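Local coordinates for xylose isomerase domain protein TIM barrel (Planctomyces limnophilus, PDB 3TVA), which binds a magnesium ion in a xylose isomerase-like TIM barrel and may act as an isomerase, though its substrate is not known, at residues W11-F16 and G282-I287; I119-G124 and V155-G160; V140-L145 and E172-P177; R208-K213 and I250-P255. All blocks are in the same frame, centred on the assembly; numbering follows the deposited sequence.

Contact 1 of 4, residues W11-F16 and G282-I287; sequences WPIGVF and GLRKKI
The backbones of 11-16 and 282-287 stay well apart, the closest CA atoms being those of Trp11 and Arg284 at 7.2 Å, so the residues leading into strand 13-18 and the end of helix 266-287 meet through side chains. Arg284 does most of the bridging. Extended at chi1 and chi2 (-177° and 177°), it runs its methylenes past Trp11 in the opposite direction; CD comes to 3.7 Å from Trp11 CB, and CG lies at the edge of the indole. A bend at chi3 then turns the guanidinium toward Trp11 O, to which NH1 donates at 3.0 Å, nearly straight at 164°; the acceptor lies in the guanidinium plane, whereas the donor sits above the carbonyl plane. One water accepts from both NH1 and Ile13 N. Ile13 CD1 lies over one guanidinium face, 3.2 Å from Arg284 NH1. In the TIM barrel, strand 13-18 is the first strand and helix 266-287 the last long helix, so the contact fastens the two ends of the chain together where the barrel closes. An alanine in place of Arg284 would remove the NH1 bond and the methylene packing, and would probably loosen the hold of the terminal helix on the backbone at Trp11. One turn on, Ile287 CG2 reaches Trp11 CH2 at 3.9 Å, approaching the ring obliquely. Outside the two segments, the indole NE1 bonds to Tyr252 O and the ring meets Trp248 edge-to-face.

Contact 2 of 4, residues I119-G124 and V155-G160; sequences IGLHIG and VHLETG. With MG (magnesium ion), chain C.
Strands 118-121 and 154-158 are parallel neighbours in the TIM barrel, joined through helix 132-149 as a beta-alpha-beta unit, and their short segments run 28° apart. The tight part is the backbone pairing. His156 N donates to Ile119 O nearly along the C=O axis; Leu121 N donates to His156 O in the carbonyl plane; and Glu158 N meets Leu121 O at 2.8 Å, almost straight although from above the carbonyl plane. Gly120 lets the strands close in, its CA 3.2 Å from His156 O. On the face bearing Ile119, Leu121, Val155 and Leu157, apolar groups turn to the helices: Ile119 holds CG1 in the crowded position between N and the carbonyl carbon (chi1 58°), and its side chain crosses that of Val155 obliquely, CG1 to CG2 3.9 Å. On the other face, His156 ND1 bonds to Ser209 OG.

Beyond the Leu121-Glu158 bond the contact loosens. A water accepts from Ile123 N and lies near Glu158 O. His122 packs by van der Waals contact alone, CB on Glu158 CB and NE2 near Gly160 CA, while its ND1 bonds to Tyr79 OH. Glu158 bends at chi2 (76°), carrying its carboxylate away to the metal site completed by Asp184, His211 and Glu259. Asn182 bonds to OE1, probably setting the carboxylate's rotation, while Glu158 OE2 binds the magnesium ion at 2.4 Å.

Contact 3 of 4, residues V140-L145 and E172-P177; sequences VTQDLL and EDVNRP
The guanidinium of Arg176 lies with one face against Gln142, whose CB is 3.5 Å from NH2 and offset toward the rim of the group; a water sits at its edge, in plane, accepting from NH2. Leu145 CB approaches it obliquely. The group is brought there by a bend at chi2 (-65°), and its NH1 bonds to Thr146 OG1, one residue beyond the segment. The other flat group, the amide of Gln142, uses its edge: NE2 donates to Val174 O at 3.0 Å and 167°, with the oxygen in the amide plane and the nitrogen on a lone pair of the carbonyl. CG beside the backbone N (chi1 -69°), followed by an extended chain, takes the amide out past Val174 to that oxygen.

These are neighbouring outer helices of the TIM barrel: helix 132-149 presents its side to the C-terminal end of helix 164-174, where Asn175 leaves the helix with positive phi. An alanine at Gln142 would lose the bond to Val174 O and the packing of CG on Val174 CG1, which would probably leave the helix end less firmly held. Inward, the contact becomes apolar. Leu145 CD1 meets Val174 CG1 at 3.4 Å, tighter than usual for carbons, and also touches Arg176 CG. The side chains of Thr141 and Val174 cross at about a right angle, CG2 to CG2 4.1 Å, and both Leu145 and Val174 rest on Leu179 of strand 179-183.

Contact 4 of 4, residues R208-K213 and I250-P255; sequences RSIHCK and IGYRGP. With MG (magnesium ion), chain C.
Apolar packing on the ring of Tyr252 is the main contact. Ile210 CG2 lies over one face in a CH-pi contact, 4.2 Å from the Tyr252 ring centroid and 16° off the normal, while Ile210 CG1 reaches Tyr252 CE2 at 3.9 Å. The isoleucine holds CG1 in the crowded position between N and the carbonyl carbon (chi1 67°), which turns both of these carbons onto the tyrosine. The backbone N of Gly254 covers the opposite ring face, so the ring is held between strand and loop. Its edge takes Arg208 O, near the ring plane, 3.8 Å from Tyr252 CE1.

Hydrogen bonds fix the loop itself. Tyr252 OH donates to Pro255 O at 2.8 Å, in the carbonyl plane and on a lone pair, tying the ring's hydroxyl back to its own loop. A water accepts from Ile210 N and donates to Pro255 O, tying strand to loop. In the TIM barrel, this loop leads from helix 240-249 through a Schellman motif at Gly251 into strand 256-258, which lies beside strand 207-216.

Metal binding belongs to the other side of the strand. His211 ND1 binds the magnesium ion at 2.5 Å together with Glu158, Asp184 and Glu259; its NE2 bonds to Gln39 OE1. Lys213 NZ is 3.9 Å from the magnesium ion and bonds to Asp184 OD2.

Overall arrangement
Contacts 2 and 4 lie in the barrel, each supplying a ligand to the same magnesium ion, and both are buried; they meet through His156 and Ser209. Contact 2 is mostly parallel backbone pairing, contact 4 mostly ring packing with a water bridge. Contacts 1 and 3 are farther out and only partly buried, and side chains reach for backbone oxygens there: an arginine does so in contact 1, a glutamine in contact 3, where the arginine lies against the helix. Contact 3 shares helix 132-149 with the crossover of contact 2 and touches it through Ile123 and Thr141. Contact 1 encloses the other three along the chain and meets contact 4 at Trp11; contacts 1 and 3 lie on opposite sides of the centre.

Contact 1 of 4, residues W11-F16 and G282-I287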
loop_
_atom_site.group_PDB
_atom_site.type_symbol
_atom_site.label_atom_id
_atom_site.label_comp_id
_atom_site.label_asym_id
_atom_site.label_seq_id
_atom_site.Cartn_x
_atom_site.Cartn_y
_atom_site.Cartn_z
ATOM N N TRP A 11 -3.483 16.402 4.080
ATOM C CA TRP A 11 -4.389 15.303 3.763
ATOM C C TRP A 11 -5.101 15.437 2.410
ATOM O O TRP A 11 -6.313 15.276 2.350
ATOM C CB TRP A 11 -5.432 15.162 4.885
ATOM C CG TRP A 11 -4.885 14.561 6.153
ATOM C CD1 TRP A 11 -3.597 14.152 6.382
ATOM C CD2 TRP A 11 -5.614 14.282 7.355
ATOM N NE1 TRP A 11 -3.480 13.645 7.656
ATOM C CE2 TRP A 11 -4.706 13.702 8.269
ATOM C CE3 TRP A 11 -6.948 14.455 7.743
ATOM C CZ2 TRP A 11 -5.086 13.303 9.548
ATOM C CZ3 TRP A 11 -7.324 14.068 9.019
ATOM C CH2 TRP A 11 -6.394 13.502 9.910
ATOM N N PRO A 12 -4.353 15.717 1.321
ATOM C CA PRO A 12 -5.066 15.670 0.036
ATOM C C PRO A 12 -5.600 14.257 -0.154
ATOM O O PRO A 12 -4.952 13.305 0.267
ATOM C CB PRO A 12 -3.969 15.967 -0.996
ATOM C CG PRO A 12 -2.687 15.508 -0.333
ATOM C CD PRO A 12 -2.892 15.826 1.147
ATOM N N ILE A 13 -6.801 14.125 -0.688
ATOM C CA ILE A 13 -7.379 12.801 -0.879
ATOM C C ILE A 13 -6.864 12.157 -2.171
ATOM O O ILE A 13 -6.530 12.848 -3.135
ATOM C CB ILE A 13 -8.919 12.828 -0.737
ATOM C CG1 ILE A 13 -9.272 12.876 0.753
ATOM C CG2 ILE A 13 -9.564 11.593 -1.349
ATOM C CD1 ILE A 13 -10.030 14.075 1.166
ATOM N N GLY A 14 -6.778 10.834 -2.185
ATOM C CA GLY A 14 -6.285 10.149 -3.356
ATOM C C GLY A 14 -7.037 8.857 -3.517
ATOM O O GLY A 14 -7.828 8.471 -2.649
ATOM N N VAL A 15 -6.857 8.226 -4.669
ATOM C CA VAL A 15 -7.396 6.895 -4.876
ATOM C C VAL A 15 -6.296 6.009 -5.432
ATOM O O VAL A 15 -5.339 6.485 -6.052
ATOM C CB VAL A 15 -8.632 6.879 -5.819
ATOM C CG1 VAL A 15 -9.752 7.776 -5.262
ATOM C CG2 VAL A 15 -8.238 7.304 -7.226
ATOM N N PHE A 16 -6.423 4.716 -5.177
ATOM C CA PHE A 16 -5.440 3.763 -5.636
ATOM C C PHE A 16 -5.874 3.354 -7.042
ATOM O O PHE A 16 -6.991 2.896 -7.236
ATOM C CB PHE A 16 -5.358 2.573 -4.666
ATOM C CG PHE A 16 -4.268 1.607 -4.997
ATOM C CD1 PHE A 16 -3.049 1.667 -4.339
ATOM C CD2 PHE A 16 -4.455 0.642 -5.976
ATOM C CE1 PHE A 16 -2.027 0.779 -4.648
ATOM C CE2 PHE A 16 -3.435 -0.257 -6.291
ATOM C CZ PHE A 16 -2.223 -0.185 -5.615
ATOM N N GLY A 282 -15.302 15.237 5.109
ATOM C CA GLY A 282 -15.905 15.711 6.348
ATOM C C GLY A 282 -14.970 15.531 7.538
ATOM O O GLY A 282 -14.841 16.420 8.375
ATOM N N LEU A 283 -14.300 14.384 7.624
ATOM C CA LEU A 283 -13.398 14.158 8.753
ATOM C C LEU A 283 -12.168 15.067 8.671
ATOM O O LEU A 283 -11.694 15.572 9.690
ATOM C CB LEU A 283 -12.987 12.683 8.859
ATOM C CG LEU A 283 -14.093 11.697 9.270
ATOM C CD1 LEU A 283 -13.601 10.262 9.104
ATOM C CD2 LEU A 283 -14.559 11.944 10.705
ATOM N N ARG A 284 -11.665 15.290 7.458
ATOM C CA ARG A 284 -10.554 16.215 7.273
ATOM C C ARG A 284 -10.926 17.612 7.736
ATOM O O ARG A 284 -10.140 18.275 8.400
ATOM C CB ARG A 284 -10.108 16.273 5.808
ATOM C CG ARG A 284 -8.892 17.176 5.568
ATOM C CD ARG A 284 -8.459 17.120 4.101
ATOM N NE ARG A 284 -9.471 17.730 3.239
ATOM C CZ ARG A 284 -9.494 17.638 1.911
ATOM N NH1 ARG A 284 -8.553 16.946 1.272
ATOM N NH2 ARG A 284 -10.463 18.242 1.217
ATOM N N LYS A 285 -12.127 18.061 7.378
ATOM C CA LYS A 285 -12.581 19.393 7.756
ATOM C C LYS A 285 -12.692 19.528 9.274
ATOM O O LYS A 285 -12.366 20.568 9.847
ATOM C CB LYS A 285 -13.932 19.701 7.108
ATOM C CG LYS A 285 -14.494 21.072 7.454
ATOM C CD LYS A 285 -15.826 21.287 6.745
ATOM C CE LYS A 285 -16.608 22.456 7.338
ATOM N NZ LYS A 285 -15.961 23.765 7.060
ATOM N N LYS A 286 -13.156 18.468 9.920
ATOM C CA LYS A 286 -13.261 18.443 11.372
ATOM C C LYS A 286 -11.891 18.383 12.056
ATOM O O LYS A 286 -11.610 19.166 12.962
ATOM C CB LYS A 286 -14.109 17.247 11.808
ATOM C CG LYS A 286 -14.353 17.169 13.305
ATOM C CD LYS A 286 -15.004 15.847 13.679
ATOM C CE LYS A 286 -15.286 15.785 15.183
ATOM N NZ LYS A 286 -16.084 14.578 15.549
ATOM N N ILE A 287 -11.066 17.418 11.654
ATOM C CA ILE A 287 -9.782 17.177 12.318
ATOM C C ILE A 287 -8.618 18.078 11.885
ATOM O O ILE A 287 -7.886 18.602 12.723
ATOM C CB ILE A 287 -9.361 15.710 12.141
ATOM C CG1 ILE A 287 -10.456 14.782 12.666
ATOM C CG2 ILE A 287 -8.036 15.422 12.840
ATOM C CD1 ILE A 287 -10.265 13.327 12.217
HETATM O O HOH W 1 -8.278 16.803 -1.714
#

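Contact 2 of 4, residues I119-G124 and V155-G160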
loop_
_atom_site.group_PDB
_atom_site.type_symbol
_atom_site.label_atom_id
_atom_site.label_comp_id
_atom_site.label_asym_id
_atom_site.label_seq_id
_atom_site.Cartn_x
_atom_site.Cartn_y
_atom_site.Cartn_z
ATOM N N ILE A 119 8.126 3.887 -4.017
ATOM C CA ILE A 119 7.528 2.648 -4.485
ATOM C C ILE A 119 7.029 1.851 -3.287
ATOM O O ILE A 119 7.498 2.045 -2.163
ATOM C CB ILE A 119 8.514 1.786 -5.315
ATOM C CG1 ILE A 119 9.756 1.440 -4.499
ATOM C CG2 ILE A 119 8.883 2.490 -6.636
ATOM C CD1 ILE A 119 10.828 0.730 -5.332
ATOM N N GLY A 120 6.147 0.893 -3.518
ATOM C CA GLY A 120 5.596 0.185 -2.379
ATOM C C GLY A 120 5.392 -1.264 -2.734
ATOM O O GLY A 120 5.319 -1.633 -3.900
ATOM N N LEU A 121 5.405 -2.077 -1.683
ATOM C CA LEU A 121 5.487 -3.520 -1.796
ATOM C C LEU A 121 4.846 -4.189 -0.583
ATOM O O LEU A 121 5.151 -3.805 0.550
ATOM C CB LEU A 121 6.980 -3.872 -1.824
ATOM C CG LEU A 121 7.532 -5.272 -1.558
ATOM C CD1 LEU A 121 7.410 -6.149 -2.792
ATOM C CD2 LEU A 121 8.983 -5.162 -1.125
ATOM N N HIS A 122 4.048 -5.240 -0.806
ATOM C CA HIS A 122 3.748 -6.180 0.275
ATOM C C HIS A 122 4.819 -7.230 0.131
ATOM O O HIS A 122 4.822 -8.019 -0.816
ATOM C CB HIS A 122 2.347 -6.820 0.170
ATOM C CG HIS A 122 2.107 -7.932 1.160
ATOM N ND1 HIS A 122 1.122 -8.885 0.989
ATOM C CD2 HIS A 122 2.723 -8.238 2.330
ATOM C CE1 HIS A 122 1.150 -9.735 2.003
ATOM N NE2 HIS A 122 2.112 -9.363 2.832
ATOM N N ILE A 123 5.729 -7.239 1.088
ATOM C CA ILE A 123 6.940 -8.048 0.996
ATOM C C ILE A 123 6.684 -9.550 1.216
ATOM O O ILE A 123 7.502 -10.387 0.832
ATOM C CB ILE A 123 8.064 -7.502 1.913
ATOM C CG1 ILE A 123 9.439 -7.891 1.363
ATOM C CG2 ILE A 123 7.853 -7.930 3.357
ATOM C CD1 ILE A 123 10.623 -7.248 2.111
ATOM N N GLY A 124 5.526 -9.885 1.778
ATOM C CA GLY A 124 5.178 -11.275 2.055
ATOM C C GLY A 124 5.272 -11.596 3.531
ATOM O O GLY A 124 5.466 -10.687 4.350
ATOM N N VAL A 155 11.207 3.157 -0.210
ATOM C CA VAL A 155 10.363 1.963 -0.309
ATOM C C VAL A 155 9.401 1.914 0.889
ATOM O O VAL A 155 9.829 2.006 2.047
ATOM C CB VAL A 155 11.209 0.684 -0.319
ATOM C CG1 VAL A 155 10.314 -0.549 -0.366
ATOM C CG2 VAL A 155 12.184 0.702 -1.502
ATOM N N HIS A 156 8.106 1.790 0.605
ATOM C CA HIS A 156 7.075 1.742 1.643
ATOM C C HIS A 156 6.517 0.321 1.751
ATOM O O HIS A 156 5.882 -0.184 0.806
ATOM C CB HIS A 156 5.924 2.699 1.295
ATOM C CG HIS A 156 6.322 4.142 1.196
ATOM N ND1 HIS A 156 5.406 5.146 0.935
ATOM C CD2 HIS A 156 7.522 4.757 1.326
ATOM C CE1 HIS A 156 6.030 6.310 0.893
ATOM N NE2 HIS A 156 7.316 6.103 1.129
ATOM N N LEU A 157 6.746 -0.330 2.889
ATOM C CA LEU A 157 6.213 -1.676 3.108
ATOM C C LEU A 157 4.734 -1.591 3.397
ATOM O O LEU A 157 4.298 -0.863 4.289
ATOM C CB LEU A 157 6.913 -2.369 4.285
ATOM C CG LEU A 157 8.415 -2.552 4.120
ATOM C CD1 LEU A 157 9.075 -3.141 5.381
ATOM C CD2 LEU A 157 8.691 -3.431 2.894
ATOM N N GLU A 158 3.951 -2.333 2.635
ATOM C CA GLU A 158 2.525 -2.412 2.866
ATOM C C GLU A 158 2.252 -3.261 4.122
ATOM O O GLU A 158 2.919 -4.268 4.337
ATOM C CB GLU A 158 1.882 -3.032 1.637
ATOM C CG GLU A 158 0.474 -3.441 1.837
ATOM C CD GLU A 158 -0.480 -2.269 1.842
ATOM O OE1 GLU A 158 -0.079 -1.100 1.661
ATOM O OE2 GLU A 158 -1.653 -2.548 2.046
ATOM N N THR A 159 1.300 -2.843 4.955
ATOM C CA THR A 159 0.940 -3.597 6.158
ATOM C C THR A 159 0.530 -5.023 5.829
ATOM O O THR A 159 -0.407 -5.246 5.051
ATOM C CB THR A 159 -0.295 -3.009 6.859
ATOM O OG1 THR A 159 -0.102 -1.624 7.111
ATOM C CG2 THR A 159 -0.522 -3.718 8.161
ATOM N N GLY A 160 1.222 -5.968 6.464
ATOM C CA GLY A 160 1.096 -7.395 6.210
ATOM C C GLY A 160 0.423 -8.175 7.323
ATOM O O GLY A 160 -0.410 -7.658 8.076
HETATM MG MG MG C . -3.537 -1.444 0.974
HETATM O O HOH W 2 5.121 -5.712 3.470
#

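Contact 3 of 4, residues V140-L145 and E172-P177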
loop_
_atom_site.group_PDB
_atom_site.type_symbol
_atom_site.label_atom_id
_atom_site.label_comp_id
_atom_site.label_asym_id
_atom_site.label_seq_id
_atom_site.Cartn_x
_atom_site.Cartn_y
_atom_site.Cartn_z
ATOM N N VAL A 140 18.148 -8.965 0.585
ATOM C CA VAL A 140 17.517 -8.539 -0.660
ATOM C C VAL A 140 16.781 -7.227 -0.471
ATOM O O VAL A 140 16.709 -6.433 -1.402
ATOM C CB VAL A 140 16.569 -9.598 -1.345
ATOM C CG1 VAL A 140 17.358 -10.805 -1.787
ATOM C CG2 VAL A 140 15.416 -9.989 -0.457
ATOM N N THR A 141 16.250 -7.004 0.731
ATOM C CA THR A 141 15.558 -5.748 1.031
ATOM C C THR A 141 16.546 -4.583 0.989
ATOM O O THR A 141 16.273 -3.554 0.365
ATOM C CB THR A 141 14.780 -5.813 2.385
ATOM O OG1 THR A 141 13.881 -6.926 2.349
ATOM C CG2 THR A 141 13.946 -4.544 2.623
ATOM N N GLN A 142 17.700 -4.761 1.632
ATOM C CA GLN A 142 18.786 -3.776 1.600
ATOM C C GLN A 142 19.238 -3.496 0.172
ATOM O O GLN A 142 19.468 -2.343 -0.227
ATOM C CB GLN A 142 19.965 -4.248 2.480
ATOM C CG GLN A 142 19.605 -4.216 3.965
ATOM C CD GLN A 142 20.668 -4.805 4.878
ATOM O OE1 GLN A 142 21.365 -5.752 4.513
ATOM N NE2 GLN A 142 20.772 -4.261 6.093
ATOM N N ASP A 143 19.337 -4.561 -0.610
ATOM C CA ASP A 143 19.719 -4.450 -2.007
ATOM C C ASP A 143 18.711 -3.615 -2.808
ATOM O O ASP A 143 19.092 -2.740 -3.590
ATOM C CB ASP A 143 19.849 -5.859 -2.596
ATOM C CG ASP A 143 20.262 -5.852 -4.050
ATOM O OD1 ASP A 143 21.217 -5.126 -4.402
ATOM O OD2 ASP A 143 19.629 -6.583 -4.842
ATOM N N LEU A 144 17.422 -3.884 -2.622
ATOM C CA LEU A 144 16.396 -3.074 -3.270
ATOM C C LEU A 144 16.439 -1.616 -2.786
ATOM O O LEU A 144 16.236 -0.681 -3.572
ATOM C CB LEU A 144 15.015 -3.678 -3.017
ATOM C CG LEU A 144 13.795 -2.906 -3.529
ATOM C CD1 LEU A 144 13.849 -2.666 -5.059
ATOM C CD2 LEU A 144 12.520 -3.662 -3.131
ATOM N N LEU A 145 16.701 -1.420 -1.494
ATOM C CA LEU A 145 16.765 -0.069 -0.931
ATOM C C LEU A 145 17.913 0.750 -1.514
ATOM O O LEU A 145 17.782 1.957 -1.734
ATOM C CB LEU A 145 16.861 -0.130 0.596
ATOM C CG LEU A 145 15.488 -0.467 1.186
ATOM C CD1 LEU A 145 15.658 -1.100 2.545
ATOM C CD2 LEU A 145 14.614 0.793 1.267
ATOM N N GLU A 172 14.038 -2.459 11.839
ATOM C CA GLU A 172 15.218 -2.124 12.625
ATOM C C GLU A 172 16.443 -2.933 12.177
ATOM O O GLU A 172 17.573 -2.444 12.218
ATOM C CB GLU A 172 14.935 -2.363 14.106
ATOM C CG GLU A 172 14.981 -1.109 14.934
ATOM C CD GLU A 172 13.664 -0.745 15.597
ATOM O OE1 GLU A 172 13.550 -0.938 16.829
ATOM O OE2 GLU A 172 12.760 -0.238 14.897
ATOM N N ASP A 173 16.211 -4.175 11.768
ATOM C CA ASP A 173 17.275 -5.029 11.248
ATOM C C ASP A 173 17.764 -4.569 9.865
ATOM O O ASP A 173 18.953 -4.617 9.584
ATOM C CB ASP A 173 16.817 -6.492 11.188
ATOM C CG ASP A 173 16.806 -7.153 12.558
ATOM O OD1 ASP A 173 17.498 -6.635 13.460
ATOM O OD2 ASP A 173 16.106 -8.178 12.736
ATOM N N VAL A 174 16.846 -4.150 9.001
ATOM C CA VAL A 174 17.237 -3.633 7.692
ATOM C C VAL A 174 18.030 -2.334 7.875
ATOM O O VAL A 174 19.088 -2.136 7.262
ATOM C CB VAL A 174 16.005 -3.395 6.796
ATOM C CG1 VAL A 174 16.395 -2.616 5.547
ATOM C CG2 VAL A 174 15.347 -4.732 6.427
ATOM N N ASN A 175 17.509 -1.453 8.728
ATOM C CA ASN A 175 18.208 -0.237 9.151
ATOM C C ASN A 175 18.686 0.667 8.004
ATOM O O ASN A 175 19.872 0.941 7.906
ATOM C CB ASN A 175 19.398 -0.578 10.088
ATOM C CG ASN A 175 19.904 0.648 10.867
ATOM O OD1 ASN A 175 19.210 1.661 10.956
ATOM N ND2 ASN A 175 21.104 0.554 11.443
ATOM N N ARG A 176 17.750 1.151 7.180
ATOM C CA ARG A 176 18.048 2.049 6.059
ATOM C C ARG A 176 17.114 3.254 6.148
ATOM O O ARG A 176 15.937 3.098 6.481
ATOM C CB ARG A 176 17.825 1.330 4.702
ATOM C CG ARG A 176 18.825 0.186 4.398
ATOM C CD ARG A 176 20.254 0.733 4.231
ATOM N NE ARG A 176 21.220 -0.292 3.808
ATOM C CZ ARG A 176 21.404 -0.687 2.550
ATOM N NH1 ARG A 176 20.686 -0.162 1.551
ATOM N NH2 ARG A 176 22.315 -1.621 2.294
ATOM N N PRO A 177 17.628 4.454 5.843
ATOM C CA PRO A 177 16.838 5.689 6.003
ATOM C C PRO A 177 15.689 5.846 5.011
ATOM O O PRO A 177 14.777 6.620 5.274
ATOM C CB PRO A 177 17.871 6.810 5.784
ATOM C CG PRO A 177 18.909 6.170 4.874
ATOM C CD PRO A 177 19.004 4.737 5.385
HETATM O O HOH W 3 22.921 -2.815 -0.340
#

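Contact 4 of 4, residues R208-K213 and I250-P255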
loop_
_atom_site.group_PDB
_atom_site.type_symbol
_atom_site.label_atom_id
_atom_site.label_comp_id
_atom_site.label_asym_id
_atom_site.label_seq_id
_atom_site.Cartn_x
_atom_site.Cartn_y
_atom_site.Cartn_z
ATOM N N ARG A 208 5.093 6.457 6.088
ATOM C CA ARG A 208 5.274 7.460 5.038
ATOM C C ARG A 208 4.088 7.695 4.097
ATOM O O ARG A 208 4.075 8.674 3.354
ATOM C CB ARG A 208 6.500 7.088 4.191
ATOM C CG ARG A 208 7.742 6.758 4.990
ATOM C CD ARG A 208 8.697 7.948 5.159
ATOM N NE ARG A 208 10.007 7.435 5.549
ATOM C CZ ARG A 208 11.079 7.394 4.759
ATOM N NH1 ARG A 208 11.046 7.905 3.520
ATOM N NH2 ARG A 208 12.199 6.861 5.229
ATOM N N SER A 209 3.112 6.793 4.113
ATOM C CA SER A 209 1.935 6.913 3.250
ATOM C C SER A 209 0.873 6.009 3.827
ATOM O O SER A 209 1.180 5.152 4.648
ATOM C CB SER A 209 2.232 6.570 1.777
ATOM O OG SER A 209 2.675 5.231 1.637
ATOM N N ILE A 210 -0.379 6.184 3.436
ATOM C CA ILE A 210 -1.418 5.348 4.035
ATOM C C ILE A 210 -2.495 4.971 3.039
ATOM O O ILE A 210 -2.681 5.640 2.028
ATOM C CB ILE A 210 -2.119 6.046 5.229
ATOM C CG1 ILE A 210 -2.919 7.242 4.740
ATOM C CG2 ILE A 210 -1.108 6.492 6.325
ATOM C CD1 ILE A 210 -4.329 7.254 5.249
ATOM N N HIS A 211 -3.206 3.890 3.347
ATOM C CA HIS A 211 -4.424 3.549 2.645
ATOM C C HIS A 211 -5.619 3.694 3.576
ATOM O O HIS A 211 -5.552 3.340 4.761
ATOM C CB HIS A 211 -4.322 2.136 2.060
ATOM C CG HIS A 211 -3.377 2.053 0.901
ATOM N ND1 HIS A 211 -2.897 0.863 0.405
ATOM C CD2 HIS A 211 -2.814 3.027 0.144
ATOM C CE1 HIS A 211 -2.072 1.097 -0.598
ATOM N NE2 HIS A 211 -2.007 2.405 -0.783
ATOM N N CYS A 212 -6.698 4.262 3.049
ATOM C CA CYS A 212 -7.951 4.287 3.772
ATOM C C CYS A 212 -8.815 3.188 3.203
ATOM O O CYS A 212 -9.300 3.281 2.074
ATOM C CB CYS A 212 -8.651 5.638 3.614
ATOM S SG CYS A 212 -7.739 6.953 4.452
ATOM N N LYS A 213 -8.996 2.148 4.007
ATOM C CA LYS A 213 -9.753 0.973 3.606
ATOM C C LYS A 213 -10.374 0.423 4.887
ATOM O O LYS A 213 -9.851 0.662 5.979
ATOM C CB LYS A 213 -8.830 -0.064 2.954
ATOM C CG LYS A 213 -9.598 -1.172 2.247
ATOM C CD LYS A 213 -8.887 -2.509 2.316
ATOM C CE LYS A 213 -7.684 -2.551 1.458
ATOM N NZ LYS A 213 -6.694 -3.585 1.923
ATOM N N ILE A 250 -0.009 11.790 15.416
ATOM C CA ILE A 250 1.383 11.389 15.205
ATOM C C ILE A 250 2.112 12.235 14.168
ATOM O O ILE A 250 3.276 11.989 13.875
ATOM C CB ILE A 250 1.517 9.926 14.843
ATOM C CG1 ILE A 250 0.858 9.667 13.481
ATOM C CG2 ILE A 250 0.911 9.075 15.955
ATOM C CD1 ILE A 250 1.045 8.259 12.969
ATOM N N GLY A 251 1.437 13.235 13.618
ATOM C CA GLY A 251 2.095 14.137 12.694
ATOM C C GLY A 251 1.954 13.791 11.217
ATOM O O GLY A 251 2.583 14.446 10.389
ATOM N N TYR A 252 1.110 12.813 10.860
ATOM C CA TYR A 252 0.996 12.477 9.442
ATOM C C TYR A 252 0.131 13.505 8.732
ATOM O O TYR A 252 -1.002 13.776 9.141
ATOM C CB TYR A 252 0.406 11.083 9.238
ATOM C CG TYR A 252 0.307 10.743 7.770
ATOM C CD1 TYR A 252 1.443 10.377 7.046
ATOM C CD2 TYR A 252 -0.913 10.822 7.096
ATOM C CE1 TYR A 252 1.364 10.070 5.688
ATOM C CE2 TYR A 252 -1.006 10.523 5.731
ATOM C CZ TYR A 252 0.136 10.153 5.038
ATOM O OH TYR A 252 0.054 9.861 3.702
ATOM N N ARG A 253 0.756 14.202 7.786
ATOM C CA ARG A 253 0.107 15.186 6.927
ATOM C C ARG A 253 -0.139 14.808 5.456
ATOM O O ARG A 253 -0.687 15.607 4.697
ATOM C CB ARG A 253 0.809 16.539 7.082
ATOM C CG ARG A 253 0.935 16.965 8.564
ATOM C CD ARG A 253 -0.439 17.287 9.182
ATOM N NE ARG A 253 -0.334 17.803 10.546
ATOM C CZ ARG A 253 -0.504 17.064 11.639
ATOM N NH1 ARG A 253 -0.796 15.774 11.527
ATOM N NH2 ARG A 253 -0.397 17.616 12.845
ATOM N N GLY A 254 0.312 13.624 5.053
ATOM C CA GLY A 254 0.369 13.274 3.641
ATOM C C GLY A 254 -0.983 12.868 3.065
ATOM O O GLY A 254 -2.019 13.028 3.716
ATOM N N PRO A 255 -0.979 12.316 1.842
ATOM C CA PRO A 255 -2.243 11.975 1.178
ATOM C C PRO A 255 -3.024 10.888 1.910
ATOM O O PRO A 255 -2.442 9.986 2.531
ATOM C CB PRO A 255 -1.792 11.455 -0.200
ATOM C CG PRO A 255 -0.459 12.101 -0.430
ATOM C CD PRO A 255 0.184 12.167 0.945
HETATM MG MG MG C . -3.537 -1.444 0.974
HETATM O O HOH W 4 -1.189 7.976 1.043
#